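PDB 7LKK: aminofutalosine deaminase from Helicobacter pylori, which deaminates aminofutalosine in the menaquinone pathway, using a metal-dependent amidohydrolase active site. Local coordinates for the MCF site. Coordinates in Å, arbitrary orientation; residue numbers count along the deposited sequence, not the author numbering.

The MCF site. Residues 79, 81, 84, 99-100, 138, 158, 160, 194, 221, 224, 275, 306, 328, 331-332. With MCF ((8R)-3-(5-S-methyl-5-thio-beta-D-ribofuranosyl)-3,6,7,8-tetrahydroimidazo[4,5-d][1,3]diazepin-8-ol), chain B; FE (Fe (III) ion), chain C.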
loop_
_atom_site.group_PDB
_atom_site.type_symbol
_atom_site.label_atom_id
_atom_site.label_comp_id
_atom_site.label_asym_id
_atom_site.label_seq_id
_atom_site.Cartn_x
_atom_site.Cartn_y
_atom_site.Cartn_z
ATOM N N HIS A 79 -12.360 1.584 -14.233
ATOM C CA HIS A 79 -12.157 3.029 -14.332
ATOM C C HIS A 79 -10.666 3.321 -14.416
ATOM O O HIS A 79 -9.954 3.211 -13.412
ATOM C CB HIS A 79 -12.785 3.748 -13.141
ATOM C CG HIS A 79 -12.771 5.241 -13.259
ATOM N ND1 HIS A 79 -13.727 5.940 -13.963
ATOM C CD2 HIS A 79 -11.919 6.167 -12.759
ATOM C CE1 HIS A 79 -13.466 7.233 -13.892
ATOM N NE2 HIS A 79 -12.374 7.397 -13.167
ATOM N N HIS A 81 -7.714 6.034 -16.795
ATOM C CA HIS A 81 -7.467 7.106 -17.761
ATOM C C HIS A 81 -6.135 6.828 -18.450
ATOM O O HIS A 81 -5.083 7.269 -17.982
ATOM C CB HIS A 81 -7.451 8.482 -17.085
ATOM C CG HIS A 81 -8.702 8.810 -16.332
ATOM N ND1 HIS A 81 -9.630 9.721 -16.790
ATOM C CD2 HIS A 81 -9.168 8.367 -15.141
ATOM C CE1 HIS A 81 -10.617 9.817 -15.919
ATOM N NE2 HIS A 81 -10.363 9.005 -14.910
ATOM N N PHE A 84 -3.545 9.731 -19.624
ATOM C CA PHE A 84 -2.659 10.379 -18.665
ATOM C C PHE A 84 -1.514 9.475 -18.217
ATOM O O PHE A 84 -0.945 9.696 -17.143
ATOM C CB PHE A 84 -3.453 10.846 -17.446
ATOM C CG PHE A 84 -4.359 12.012 -17.716
ATOM C CD1 PHE A 84 -3.882 13.311 -17.629
ATOM C CD2 PHE A 84 -5.690 11.812 -18.042
ATOM C CE1 PHE A 84 -4.714 14.387 -17.871
ATOM C CE2 PHE A 84 -6.526 12.884 -18.286
ATOM C CZ PHE A 84 -6.037 14.173 -18.200
ATOM N N TRP A 99 -4.488 19.327 -6.733
ATOM C CA TRP A 99 -4.325 18.418 -7.863
ATOM C C TRP A 99 -4.994 18.969 -9.118
ATOM O O TRP A 99 -4.365 19.056 -10.180
ATOM C CB TRP A 99 -4.886 17.041 -7.509
ATOM C CG TRP A 99 -4.838 16.065 -8.642
ATOM C CD1 TRP A 99 -3.780 15.288 -9.009
ATOM C CD2 TRP A 99 -5.896 15.761 -9.559
ATOM N NE1 TRP A 99 -4.113 14.517 -10.097
ATOM C CE2 TRP A 99 -5.407 14.789 -10.455
ATOM C CE3 TRP A 99 -7.210 16.217 -9.711
ATOM C CZ2 TRP A 99 -6.185 14.264 -11.486
ATOM C CZ3 TRP A 99 -7.980 15.694 -10.735
ATOM C CH2 TRP A 99 -7.464 14.730 -11.610
ATOM N N LEU A 100 -6.269 19.352 -9.012
ATOM C CA LEU A 100 -7.003 19.822 -10.183
ATOM C C LEU A 100 -6.375 21.084 -10.763
ATOM O O LEU A 100 -6.247 21.216 -11.986
ATOM C CB LEU A 100 -8.469 20.063 -9.823
ATOM C CG LEU A 100 -9.396 20.473 -10.971
ATOM C CD1 LEU A 100 -9.232 19.549 -12.172
ATOM C CD2 LEU A 100 -10.845 20.503 -10.506
ATOM N N ASN A 138 -11.023 11.288 -23.312
ATOM C CA ASN A 138 -11.454 12.605 -23.764
ATOM C C ASN A 138 -11.187 12.855 -25.240
ATOM O O ASN A 138 -11.877 13.676 -25.852
ATOM C CB ASN A 138 -10.761 13.701 -22.945
ATOM C CG ASN A 138 -11.093 13.625 -21.470
ATOM O OD1 ASN A 138 -10.203 13.523 -20.627
ATOM N ND2 ASN A 138 -12.380 13.674 -21.150
ATOM N N GLU A 158 -15.651 10.830 -22.544
ATOM C CA GLU A 158 -16.010 11.685 -21.422
ATOM C C GLU A 158 -16.168 13.126 -21.885
ATOM O O GLU A 158 -15.268 13.683 -22.523
ATOM C CB GLU A 158 -14.952 11.602 -20.324
ATOM C CG GLU A 158 -15.169 12.568 -19.182
ATOM C CD GLU A 158 -14.077 12.471 -18.139
ATOM O OE1 GLU A 158 -12.940 12.895 -18.430
ATOM O OE2 GLU A 158 -14.355 11.965 -17.031
ATOM N N LEU A 160 -16.511 17.155 -21.306
ATOM C CA LEU A 160 -16.130 18.273 -20.454
ATOM C C LEU A 160 -16.725 19.552 -21.026
ATOM O O LEU A 160 -16.682 19.768 -22.240
ATOM C CB LEU A 160 -14.601 18.417 -20.359
ATOM C CG LEU A 160 -13.765 17.536 -19.424
ATOM C CD1 LEU A 160 -13.976 17.959 -17.980
ATOM C CD2 LEU A 160 -14.043 16.054 -19.604
ATOM N N HIS A 194 -18.215 14.252 -16.935
ATOM C CA HIS A 194 -17.023 14.326 -16.095
ATOM C C HIS A 194 -17.384 14.467 -14.620
ATOM O O HIS A 194 -17.058 13.598 -13.805
ATOM C CB HIS A 194 -16.114 15.473 -16.524
ATOM C CG HIS A 194 -14.908 15.617 -15.649
ATOM N ND1 HIS A 194 -14.801 16.591 -14.682
ATOM C CD2 HIS A 194 -13.778 14.876 -15.564
ATOM C CE1 HIS A 194 -13.648 16.458 -14.052
ATOM N NE2 HIS A 194 -13.008 15.426 -14.568
ATOM N N HIS A 221 -17.784 11.099 -12.351
ATOM C CA HIS A 221 -17.135 11.348 -11.070
ATOM C C HIS A 221 -18.114 12.080 -10.163
ATOM O O HIS A 221 -18.729 13.067 -10.579
ATOM C CB HIS A 221 -15.861 12.173 -11.251
ATOM C CG HIS A 221 -14.858 11.546 -12.168
ATOM N ND1 HIS A 221 -14.740 11.897 -13.495
ATOM C CD2 HIS A 221 -13.925 10.589 -11.948
ATOM C CE1 HIS A 221 -13.778 11.186 -14.053
ATOM N NE2 HIS A 221 -13.266 10.384 -13.137
ATOM N N GLU A 224 -16.102 13.704 -5.090
ATOM C CA GLU A 224 -14.748 13.223 -4.866
ATOM C C GLU A 224 -13.975 14.061 -3.853
ATOM O O GLU A 224 -12.925 13.619 -3.374
ATOM C CB GLU A 224 -14.003 13.193 -6.205
ATOM C CG GLU A 224 -12.637 12.545 -6.188
ATOM C CD GLU A 224 -11.988 12.556 -7.553
ATOM O OE1 GLU A 224 -12.587 13.123 -8.494
ATOM O OE2 GLU A 224 -10.884 11.995 -7.689
ATOM N N HIS A 275 -15.772 7.268 -7.072
ATOM C CA HIS A 275 -15.242 7.931 -5.878
ATOM C C HIS A 275 -16.282 7.994 -4.761
ATOM O O HIS A 275 -16.344 7.082 -3.928
ATOM C CB HIS A 275 -14.698 9.321 -6.224
ATOM C CG HIS A 275 -13.631 9.299 -7.275
ATOM N ND1 HIS A 275 -12.486 8.543 -7.152
ATOM C CD2 HIS A 275 -13.546 9.920 -8.475
ATOM C CE1 HIS A 275 -11.734 8.708 -8.227
ATOM N NE2 HIS A 275 -12.354 9.540 -9.044
ATOM N N LEU A 306 -5.581 12.640 -3.475
ATOM C CA LEU A 306 -6.299 13.872 -3.778
ATOM C C LEU A 306 -6.957 14.427 -2.521
ATOM O O LEU A 306 -6.317 15.146 -1.749
ATOM C CB LEU A 306 -7.340 13.632 -4.878
ATOM C CG LEU A 306 -6.893 13.888 -6.322
ATOM C CD1 LEU A 306 -5.561 13.212 -6.625
ATOM C CD2 LEU A 306 -7.961 13.440 -7.313
ATOM N N ASP A 328 -7.930 3.930 -11.326
ATOM C CA ASP A 328 -7.885 5.268 -11.910
ATOM C C ASP A 328 -6.709 5.330 -12.878
ATOM O O ASP A 328 -6.227 4.290 -13.341
ATOM C CB ASP A 328 -7.781 6.352 -10.829
ATOM C CG ASP A 328 -8.721 7.519 -11.075
ATOM O OD1 ASP A 328 -9.232 7.641 -12.206
ATOM O OD2 ASP A 328 -8.944 8.317 -10.140
ATOM N N SER A 331 -2.468 9.665 -13.621
ATOM C CA SER A 331 -2.658 11.045 -13.194
ATOM C C SER A 331 -2.946 11.148 -11.703
ATOM O O SER A 331 -2.800 12.233 -11.128
ATOM C CB SER A 331 -3.797 11.686 -13.990
ATOM O OG SER A 331 -4.833 10.751 -14.239
ATOM N N SER A 332 -3.350 10.045 -11.062
ATOM C CA SER A 332 -3.654 10.054 -9.635
ATOM C C SER A 332 -3.313 8.703 -9.008
ATOM O O SER A 332 -4.041 8.199 -8.150
ATOM C CB SER A 332 -5.122 10.404 -9.381
ATOM O OG SER A 332 -5.980 9.611 -10.184
HETATM O O8 MCF B . -10.934 10.514 -11.772
HETATM C C8 MCF B . -9.655 11.060 -11.578
HETATM C C7 MCF B . -9.647 12.190 -10.553
HETATM N N6 MCF B . -10.893 12.915 -10.579
HETATM C C5 MCF B . -11.419 13.383 -11.841
HETATM N N4 MCF B . -10.810 13.181 -13.151
HETATM C C10 MCF B . -9.559 12.535 -13.621
HETATM C C9 MCF B . -8.991 11.503 -12.898
HETATM N N1 MCF B . -7.901 11.114 -13.546
HETATM C C2 MCF B . -7.762 11.839 -14.655
HETATM N N3 MCF B . -8.785 12.698 -14.700
HETATM C C1S MCF B . -8.960 13.693 -15.803
HETATM C C2S MCF B . -10.416 13.823 -16.305
HETATM O O2S MCF B . -10.694 12.864 -17.233
HETATM O O4S MCF B . -8.671 14.867 -15.382
HETATM C C4S MCF B . -9.511 15.895 -16.310
HETATM C C3S MCF B . -10.412 15.204 -16.949
HETATM O O3S MCF B . -10.016 15.088 -18.399
HETATM C C5S MCF B . -10.169 16.943 -15.430
HETATM S S5S MCF B . -10.329 18.499 -16.353
HETATM C C6S MCF B . -11.587 19.538 -15.556
HETATM FE FE FE C . -11.255 9.136 -13.130
#
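Methylthio-coformycin (MCF), an inhibitor of the transition-state-analogue type, lies almost wholly buried in the active-site pocket of this amidohydrolase, its 8-hydroxyl on the metal in the place expected for the attacking water. That oxygen, O8, binds FE at 2.0 Å beside NE2 of His79, His81 and His221; OD1 of Asp328, 2.7 Å from FE, is probably a weak further ligand. His275 meets the same hydroxyl tip-on and nearly straight (171° at H): its NE2 donates to MCF O8 over 3.2 Å, with O8 in the imidazole plane. On the diazepine, MCF N6 donates to the syn lone pair of Glu224 OE1 at 2.7 Å; CG of this glutamate, a probable proton-transfer group, is anti to the backbone N (chi1 -172°) and the chain runs extended beyond it. His81 and His221 line one side of the base, facing MCF N1 and C5 respectively. Trp99 closes the opposite side, pointing its CH2 edge at the face of the MCF imidazole and packing on C7; the imidazole's own C2 edge meets the face of Phe84. At the ribose, Glu158 OE1 accepts the 2'-hydroxyl O2S on its syn lone pair at 2.5 Å, while Asn138 OD1 accepts the 3'-hydroxyl O3S at 2.7 Å, from above the amide plane. The His194 imidazole packs CD2 against C2S, its NE2 bonding weakly to N4. Leu160 CD1 and, more loosely, Leu100 CD1 pack against the methylthio carbon C6S. Farther out, His194 O receives the ND1 hydrogen of His221, fixing that ring's rotation, and Ser331 O does likewise for Trp99 NE1. Asn138 is tied to Glu158 in the amide plane: ND2 donates to the anti lone pair of OE1 at 2.9 Å, leaving that oxygen gripped from both sides.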